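SusD homolog (Bacteroides thetaiotaomicron VPI-5482, PDB 3FDH) probably binds glycans at the cell surface to aid their uptake across the outer membrane, as SusD/RagB-family lipoproteins do. Local coordinates at residues A[91-96]-A[111-116]; A[106-111]-A[174-179]. All blocks are in the same frame, centred on the assembly; numbering follows the deposited sequence.

Following the chain from its N terminus, helix 76-95 runs to its end, a loop turns back, and helix 106-127 returns beside it; contact 1 closes this short loop by packing 91-96 against 111-116. The chain then passes through helix 154-171 before the loop that holds 174-179, which comes back to the first turn of helix 106-127 in contact 2. Their segments alternate in sequence, so the two closures cross instead of one enclosing the other, and Met111 belongs to both. Arg109, one turn after the start of the shared helix, probably joins them by a hydrogen bond from NE to Ile93 O. Apolar packing and helix-end polar bonding thus meet on one helix.

Contact 1: A[91-96]-A[111-116]; sequences IIIDQC and MAEVMA
Ala116 N donates to Ala112 O at 2.8 Å, an i to i+4 bond of helix 106-127 that joins two alanines whose methyls both face helix 76-95. The junction with helix 76-95 is itself apolar. Ile92 presses on Ala112 with its CG2 branch; CG1 stands beside the backbone N (chi1 -67°) and CG2 anti to it, and CG2 comes within 3.4 Å of Ala112 CB, tighter than usual van der Waals contact. Ile92 CD1 also reaches that methyl, at 3.9 Å, and the alanine CB therefore sits against both branches of one isoleucine.

Ile93 works further along the partner helix. Its CG1 passes Ala112 CB at 4.1 Å, and the extended chi2 of 173° carries CD1 onward to Glu113 CG, 3.6 Å away, where an acidic side chain offers its aliphatic part to an apolar neighbour. The same CD1 approaches Ala116 CB at 4.2 Å, so that one methyl touches both the glutamate stem and, more loosely, the second alanine. The two longer side chains pass each other at a slant. Glu113 continues extended beyond CG, and its OE1 is held by Asn171 ND2, so the carbon chain can serve the packing while the acid end finds a polar mate. Tyr164 of helix 154-171 touches both Ile93 and Ala116 and joins that helix to the pair, while Ile92 also meets Ser21 of helix 21-37.

Alanine at the point of nearest backbone approach, Ala112 opposite Ile93, goes with an axis separation of 9.2 Å. The segments run nearly antiparallel, at 150°, as successive helices of a helical hairpin, a pairing consistent with the TPR-like helical architecture of SusD-family proteins.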
ATOM      1  N   ILE A  91     -16.477 -17.455  -2.701  1.00 28.49           N
ATOM      2  CA  ILE A  91     -17.375 -18.428  -2.038  1.00 28.28           C
ATOM      3  C   ILE A  91     -18.524 -17.639  -1.411  1.00 27.99           C
ATOM      4  O   ILE A  91     -19.686 -18.019  -1.511  1.00 28.69           O
ATOM      5  CB  ILE A  91     -16.639 -19.301  -1.002  1.00 28.53           C
ATOM      6  CG1 ILE A  91     -15.756 -20.334  -1.724  1.00 26.70           C
ATOM      7  CG2 ILE A  91     -17.626 -20.018  -0.103  1.00 28.18           C
ATOM      8  CD1 ILE A  91     -14.735 -21.040  -0.830  1.00 26.44           C
ATOM      9  N   ILE A  92     -18.200 -16.499  -0.816  1.00 28.19           N
ATOM     10  CA  ILE A  92     -19.223 -15.661  -0.198  1.00 28.53           C
ATOM     11  C   ILE A  92     -20.207 -15.199  -1.274  1.00 28.86           C
ATOM     12  O   ILE A  92     -21.432 -15.225  -1.110  1.00 28.20           O
ATOM     13  CB  ILE A  92     -18.621 -14.401   0.448  1.00 28.15           C
ATOM     14  CG1 ILE A  92     -17.740 -14.767   1.668  1.00 28.35           C
ATOM     15  CG2 ILE A  92     -19.744 -13.462   0.844  1.00 27.74           C
ATOM     16  CD1 ILE A  92     -16.946 -13.569   2.296  1.00 25.67           C
ATOM     17  N   ILE A  93     -19.637 -14.805  -2.399  1.00 29.67           N
ATOM     18  CA  ILE A  93     -20.426 -14.211  -3.479  1.00 29.88           C
ATOM     19  C   ILE A  93     -21.410 -15.236  -3.976  1.00 28.61           C
ATOM     20  O   ILE A  93     -22.578 -14.939  -4.219  1.00 29.65           O
ATOM     21  CB  ILE A  93     -19.551 -13.668  -4.623  1.00 28.63           C
ATOM     22  CG1 ILE A  93     -18.671 -12.517  -4.105  1.00 26.04           C
ATOM     23  CG2 ILE A  93     -20.452 -13.267  -5.788  1.00 27.73           C
ATOM     24  CD1 ILE A  93     -17.650 -12.002  -5.072  1.00 23.46           C
ATOM     25  N   ASP A  94     -20.937 -16.464  -4.072  1.00 29.68           N
ATOM     26  CA  ASP A  94     -21.798 -17.568  -4.498  1.00 30.28           C
ATOM     27  C   ASP A  94     -22.820 -17.919  -3.431  1.00 28.85           C
ATOM     28  O   ASP A  94     -23.997 -18.095  -3.715  1.00 29.55           O
ATOM     29  CB  ASP A  94     -21.016 -18.823  -4.867  1.00 31.21           C
ATOM     30  CG  ASP A  94     -20.315 -18.698  -6.213  1.00 38.02           C
ATOM     31  OD1 ASP A  94     -20.553 -17.703  -6.943  1.00 42.12           O
ATOM     32  OD2 ASP A  94     -19.529 -19.614  -6.534  1.00 42.34           O
ATOM     33  N   GLN A  95     -22.360 -18.008  -2.196  1.00 28.27           N
ATOM     34  CA  GLN A  95     -23.277 -18.363  -1.097  1.00 26.72           C
ATOM     35  C   GLN A  95     -24.380 -17.329  -0.936  1.00 27.20           C
ATOM     36  O   GLN A  95     -25.486 -17.661  -0.524  1.00 25.45           O
ATOM     37  CB  GLN A  95     -22.544 -18.554   0.228  1.00 26.43           C
ATOM     38  CG  GLN A  95     -21.739 -19.833   0.257  1.00 27.72           C
ATOM     39  CD  GLN A  95     -21.083 -20.119   1.601  1.00 28.66           C
ATOM     40  OE1 GLN A  95     -21.300 -19.424   2.592  1.00 34.40           O
ATOM     41  NE2 GLN A  95     -20.266 -21.135   1.623  1.00 26.29           N
ATOM     42  N   CYS A  96     -24.090 -16.093  -1.349  1.00 28.53           N
ATOM     43  CA  CYS A  96     -25.026 -14.977  -1.140  1.00 30.64           C
ATOM     44  C   CYS A  96     -25.955 -14.779  -2.309  1.00 33.35           C
ATOM     45  O   CYS A  96     -26.861 -13.937  -2.274  1.00 33.56           O
ATOM     46  CB  CYS A  96     -24.295 -13.683  -0.838  1.00 31.33           C
ATOM     47  SG  CYS A  96     -23.605 -13.669   0.779  1.00 30.92           S
HETATM   48  N   MSE A 111     -19.769  -6.428   0.150  1.00 27.76           N
HETATM   49  CA  MSE A 111     -18.497  -6.256   0.862  1.00 28.36           C
HETATM   50  C   MSE A 111     -17.468  -7.243   0.294  1.00 28.70           C
HETATM   51  O   MSE A 111     -16.280  -6.911   0.101  1.00 30.33           O
HETATM   52  CB  MSE A 111     -18.669  -6.483   2.365  1.00 29.70           C
HETATM   53  CG  MSE A 111     -19.645  -5.532   3.023  1.00 30.67           C
HETATM   54 SE   MSE A 111     -20.010  -5.993   4.862  0.75 23.61          SE
HETATM   55  CE  MSE A 111     -21.251  -4.580   5.288  1.00 29.52           C
ATOM     56  N   ALA A 112     -17.929  -8.463   0.078  1.00 27.15           N
ATOM     57  CA  ALA A 112     -17.102  -9.543  -0.477  1.00 27.26           C
ATOM     58  C   ALA A 112     -16.646  -9.211  -1.889  1.00 27.59           C
ATOM     59  O   ALA A 112     -15.533  -9.550  -2.285  1.00 27.85           O
ATOM     60  CB  ALA A 112     -17.848 -10.890  -0.454  1.00 25.94           C
ATOM     61  N   GLU A 113     -17.499  -8.513  -2.629  1.00 27.05           N
ATOM     62  CA  GLU A 113     -17.194  -8.134  -4.021  1.00 27.14           C
ATOM     63  C   GLU A 113     -16.079  -7.100  -4.024  1.00 28.30           C
ATOM     64  O   GLU A 113     -15.160  -7.143  -4.846  1.00 28.38           O
ATOM     65  CB  GLU A 113     -18.448  -7.631  -4.752  1.00 28.32           C
ATOM     66  CG  GLU A 113     -19.327  -8.805  -5.184  1.00 28.11           C
ATOM     67  CD  GLU A 113     -20.769  -8.453  -5.554  1.00 31.50           C
ATOM     68  OE1 GLU A 113     -21.271  -7.406  -5.113  1.00 28.92           O
ATOM     69  OE2 GLU A 113     -21.417  -9.277  -6.251  1.00 30.63           O
ATOM     70  N   VAL A 114     -16.127  -6.225  -3.041  1.00 27.32           N
ATOM     71  CA  VAL A 114     -15.076  -5.225  -2.862  1.00 28.41           C
ATOM     72  C   VAL A 114     -13.744  -5.931  -2.491  1.00 29.59           C
ATOM     73  O   VAL A 114     -12.666  -5.602  -2.988  1.00 28.93           O
ATOM     74  CB  VAL A 114     -15.460  -4.162  -1.792  1.00 26.81           C
ATOM     75  CG1 VAL A 114     -14.223  -3.241  -1.440  1.00 26.43           C
ATOM     76  CG2 VAL A 114     -16.655  -3.327  -2.272  1.00 28.33           C
HETATM   77  N   MSE A 115     -13.820  -6.937  -1.636  1.00 28.81           N
HETATM   78  CA  MSE A 115     -12.577  -7.615  -1.248  1.00 28.65           C
HETATM   79  C   MSE A 115     -12.053  -8.423  -2.406  1.00 29.74           C
HETATM   80  O   MSE A 115     -10.846  -8.622  -2.534  1.00 31.34           O
HETATM   81  CB  MSE A 115     -12.752  -8.531  -0.038  1.00 28.03           C
HETATM   82  CG  MSE A 115     -13.109  -7.835   1.257  1.00 27.01           C
HETATM   83 SE   MSE A 115     -11.528  -6.992   1.923  0.75 26.25          SE
HETATM   84  CE  MSE A 115     -11.752  -5.195   1.359  1.00 27.45           C
ATOM     85  N   ALA A 116     -12.963  -8.883  -3.254  1.00 29.33           N
ATOM     86  CA  ALA A 116     -12.555  -9.708  -4.419  1.00 28.52           C
ATOM     87  C   ALA A 116     -11.776  -8.788  -5.371  1.00 29.26           C
ATOM     88  O   ALA A 116     -10.736  -9.145  -5.910  1.00 29.83           O
ATOM     89  CB  ALA A 116     -13.752 -10.322  -5.116  1.00 28.92           C
TER

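Contact 2: A[106-111]-A[174-179]; sequences DVTRGM and KEDLAD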
ATOM      1  N   ASP A 106     -27.225  -9.450   0.617  1.00 29.17           N
ATOM      2  CA  ASP A 106     -26.695  -8.661  -0.513  1.00 30.12           C
ATOM      3  C   ASP A 106     -25.633  -7.684  -0.104  1.00 29.24           C
ATOM      4  O   ASP A 106     -24.681  -7.450  -0.856  1.00 30.08           O
ATOM      5  CB  ASP A 106     -27.836  -7.926  -1.248  1.00 31.52           C
ATOM      6  CG  ASP A 106     -28.786  -8.882  -1.933  1.00 33.94           C
ATOM      7  OD1 ASP A 106     -28.307  -9.818  -2.605  1.00 32.96           O
ATOM      8  OD2 ASP A 106     -30.013  -8.689  -1.813  1.00 34.58           O
ATOM      9  N   VAL A 107     -25.769  -7.154   1.106  1.00 29.03           N
ATOM     10  CA  VAL A 107     -24.797  -6.195   1.626  1.00 29.54           C
ATOM     11  C   VAL A 107     -23.465  -6.904   1.914  1.00 29.15           C
ATOM     12  O   VAL A 107     -22.407  -6.440   1.528  1.00 29.33           O
ATOM     13  CB  VAL A 107     -25.325  -5.395   2.830  1.00 29.37           C
ATOM     14  CG1 VAL A 107     -24.159  -4.695   3.545  1.00 31.45           C
ATOM     15  CG2 VAL A 107     -26.372  -4.359   2.330  1.00 27.96           C
ATOM     16  N   THR A 108     -23.557  -8.074   2.526  1.00 29.87           N
ATOM     17  CA  THR A 108     -22.390  -8.908   2.811  1.00 29.48           C
ATOM     18  C   THR A 108     -21.749  -9.293   1.492  1.00 29.92           C
ATOM     19  O   THR A 108     -20.535  -9.335   1.346  1.00 29.43           O
ATOM     20  CB  THR A 108     -22.794 -10.186   3.602  1.00 29.97           C
ATOM     21  OG1 THR A 108     -23.196  -9.809   4.922  1.00 27.11           O
ATOM     22  CG2 THR A 108     -21.638 -11.135   3.711  1.00 28.02           C
ATOM     23  N   ARG A 109     -22.611  -9.492   0.510  1.00 29.63           N
ATOM     24  CA  ARG A 109     -22.172  -9.906  -0.817  1.00 29.29           C
ATOM     25  C   ARG A 109     -21.332  -8.806  -1.450  1.00 29.26           C
ATOM     26  O   ARG A 109     -20.298  -9.052  -2.073  1.00 27.49           O
ATOM     27  CB  ARG A 109     -23.366 -10.244  -1.714  1.00 30.12           C
ATOM     28  CG  ARG A 109     -22.969 -10.938  -2.989  1.00 31.59           C
ATOM     29  CD  ARG A 109     -24.153 -11.205  -3.884  1.00 35.53           C
ATOM     30  NE  ARG A 109     -23.870 -12.340  -4.756  1.00 39.17           N
ATOM     31  CZ  ARG A 109     -24.626 -12.716  -5.780  1.00 39.56           C
ATOM     32  NH1 ARG A 109     -25.713 -12.047  -6.092  1.00 38.74           N
ATOM     33  NH2 ARG A 109     -24.290 -13.775  -6.492  1.00 42.24           N
ATOM     34  N   GLY A 110     -21.813  -7.588  -1.264  1.00 29.20           N
ATOM     35  CA  GLY A 110     -21.155  -6.419  -1.803  1.00 28.43           C
ATOM     36  C   GLY A 110     -19.809  -6.211  -1.149  1.00 28.00           C
ATOM     37  O   GLY A 110     -18.821  -5.864  -1.793  1.00 26.58           O
HETATM   38  N   MSE A 111     -19.769  -6.428   0.150  1.00 27.76           N
HETATM   39  CA  MSE A 111     -18.497  -6.256   0.862  1.00 28.36           C
HETATM   40  C   MSE A 111     -17.468  -7.243   0.294  1.00 28.70           C
HETATM   41  O   MSE A 111     -16.280  -6.911   0.101  1.00 30.33           O
HETATM   42  CB  MSE A 111     -18.669  -6.483   2.365  1.00 29.70           C
HETATM   43  CG  MSE A 111     -19.645  -5.532   3.023  1.00 30.67           C
HETATM   44 SE   MSE A 111     -20.010  -5.993   4.862  0.75 23.61          SE
HETATM   45  CE  MSE A 111     -21.251  -4.580   5.288  1.00 29.52           C
ATOM     46  N   LYS A 174     -28.428  -2.471  -0.936  1.00 32.91           N
ATOM     47  CA  LYS A 174     -29.566  -3.348  -0.615  1.00 32.73           C
ATOM     48  C   LYS A 174     -29.575  -3.714   0.848  1.00 32.98           C
ATOM     49  O   LYS A 174     -29.299  -2.877   1.696  1.00 33.82           O
ATOM     50  CB  LYS A 174     -29.538  -4.604  -1.473  1.00 32.68           C
ATOM     51  CG  LYS A 174     -29.489  -4.282  -2.977  1.00 32.11           C
ATOM     52  CD  LYS A 174     -29.422  -5.523  -3.817  1.00 33.31           C
ATOM     53  CE  LYS A 174     -29.238  -5.189  -5.286  1.00 37.52           C
ATOM     54  NZ  LYS A 174     -28.768  -6.339  -6.110  1.00 38.56           N
ATOM     55  N   GLU A 175     -29.854  -4.979   1.129  1.00 33.75           N
ATOM     56  CA  GLU A 175     -29.912  -5.471   2.513  1.00 33.78           C
ATOM     57  C   GLU A 175     -29.262  -6.810   2.784  1.00 33.23           C
ATOM     58  O   GLU A 175     -28.898  -7.567   1.898  1.00 32.57           O
ATOM     59  CB  GLU A 175     -31.349  -5.677   2.922  1.00 35.64           C
ATOM     60  CG  GLU A 175     -32.291  -4.624   2.433  1.00 44.02           C
ATOM     61  CD  GLU A 175     -32.575  -3.553   3.446  1.00 50.66           C
ATOM     62  OE1 GLU A 175     -31.613  -2.905   3.928  1.00 53.91           O
ATOM     63  OE2 GLU A 175     -33.790  -3.366   3.734  1.00 54.92           O
ATOM     64  N   ASP A 176     -29.187  -7.071   4.081  1.00 33.38           N
ATOM     65  CA  ASP A 176     -28.741  -8.341   4.641  1.00 33.83           C
ATOM     66  C   ASP A 176     -29.841  -8.964   5.479  1.00 33.41           C
ATOM     67  O   ASP A 176     -30.688  -8.278   6.045  1.00 34.82           O
ATOM     68  CB  ASP A 176     -27.527  -8.172   5.560  1.00 34.95           C
ATOM     69  CG  ASP A 176     -26.205  -8.308   4.844  1.00 30.63           C
ATOM     70  OD1 ASP A 176     -26.151  -8.584   3.629  1.00 29.70           O
ATOM     71  OD2 ASP A 176     -25.198  -8.167   5.531  1.00 31.00           O
ATOM     72  N   LEU A 177     -29.820 -10.284   5.552  1.00 32.16           N
ATOM     73  CA  LEU A 177     -30.745 -11.005   6.412  1.00 31.89           C
ATOM     74  C   LEU A 177     -30.052 -11.229   7.751  1.00 31.96           C
ATOM     75  O   LEU A 177     -30.630 -11.050   8.827  1.00 33.80           O
ATOM     76  CB  LEU A 177     -31.159 -12.349   5.816  1.00 32.26           C
ATOM     77  CG  LEU A 177     -32.107 -12.321   4.625  1.00 33.08           C
ATOM     78  CD1 LEU A 177     -32.426 -13.736   4.207  1.00 33.21           C
ATOM     79  CD2 LEU A 177     -33.374 -11.578   4.988  1.00 32.83           C
ATOM     80  N   ALA A 178     -28.812 -11.669   7.669  1.00 31.74           N
ATOM     81  CA  ALA A 178     -27.993 -11.908   8.862  1.00 31.67           C
ATOM     82  C   ALA A 178     -27.068 -10.722   9.089  1.00 32.09           C
ATOM     83  O   ALA A 178     -26.393 -10.280   8.190  1.00 33.61           O
ATOM     84  CB  ALA A 178     -27.189 -13.185   8.720  1.00 31.52           C
ATOM     85  N   ASP A 179     -27.047 -10.237  10.316  1.00 32.54           N
ATOM     86  CA  ASP A 179     -26.225  -9.081  10.723  1.00 33.65           C
ATOM     87  C   ASP A 179     -24.725  -9.377  10.707  1.00 32.24           C
ATOM     88  O   ASP A 179     -24.216 -10.199  11.475  1.00 32.81           O
ATOM     89  CB  ASP A 179     -26.657  -8.594  12.113  1.00 35.26           C
ATOM     90  CG  ASP A 179     -26.041  -7.260  12.474  1.00 40.40           C
ATOM     91  OD1 ASP A 179     -25.355  -6.663  11.608  1.00 37.35           O
ATOM     92  OD2 ASP A 179     -26.264  -6.814  13.626  1.00 47.19           O
TER
HETATM   93  O   HOH W   1     -31.499  -7.257  -0.248  1.00 39.94           O
HETATM   94  O   HOH W   2     -30.498  -8.574  -5.242  1.00 60.06           O
HETATM   95  O   HOH W   3     -24.399 -11.704   6.545  1.00 33.40           O
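Glu175 O and the Asp176 carboxylate meet the start of helix 106-127 by backbone-directed hydrogen bonds. Glu175 O accepts from two successive amides: Asp106 N, in the carbonyl plane at 2.8 Å, and Val107 N, at 3.3 Å and 67° above that plane. Thr108 N then gives a nearly straight bond (164°) to Asp176 OD1 at 2.9 Å, on the syn side.

The side-chain bond uses the other carboxylate oxygen. Thr108 OG1 lies anti to its own carbonyl carbon and beside its backbone N (chi1 -69°), which lets N and OG1 address the same acid; OG1 donates to the syn side of Asp176 OD2 at 2.7 Å. Amides of the first helical turn, which have no carbonyl of an earlier turn to bind, are thus supplied by a distant loop, and the acid faces the positive end of the helix dipole, which would probably favour its ionised form. Asn105 OD1, just ahead of the helix, returns the link by accepting from Leu177 N and Ala178 N. An alanine in place of Asp176 would probably leave Thr108 N and OG1 without their carboxylate acceptors, the hydroxyl less fixed in its rotation.

Packing is carried by carbon atoms near the backbone. Val107 directs CG2 at Lys174 O, 3.3 Å away, while Asp106 CB rests on Lys174 CB at 3.7 Å. The charged ends of that last pair are not in contact, and Lys174 NZ is hydrogen-bonded to Asn171 OD1.

Water extends both ends of the contact. One molecule donates to Asp106 OD2 at 2.6 Å and accepts from Glu175 N; another donates to both Thr108 OG1 and Ala178 O.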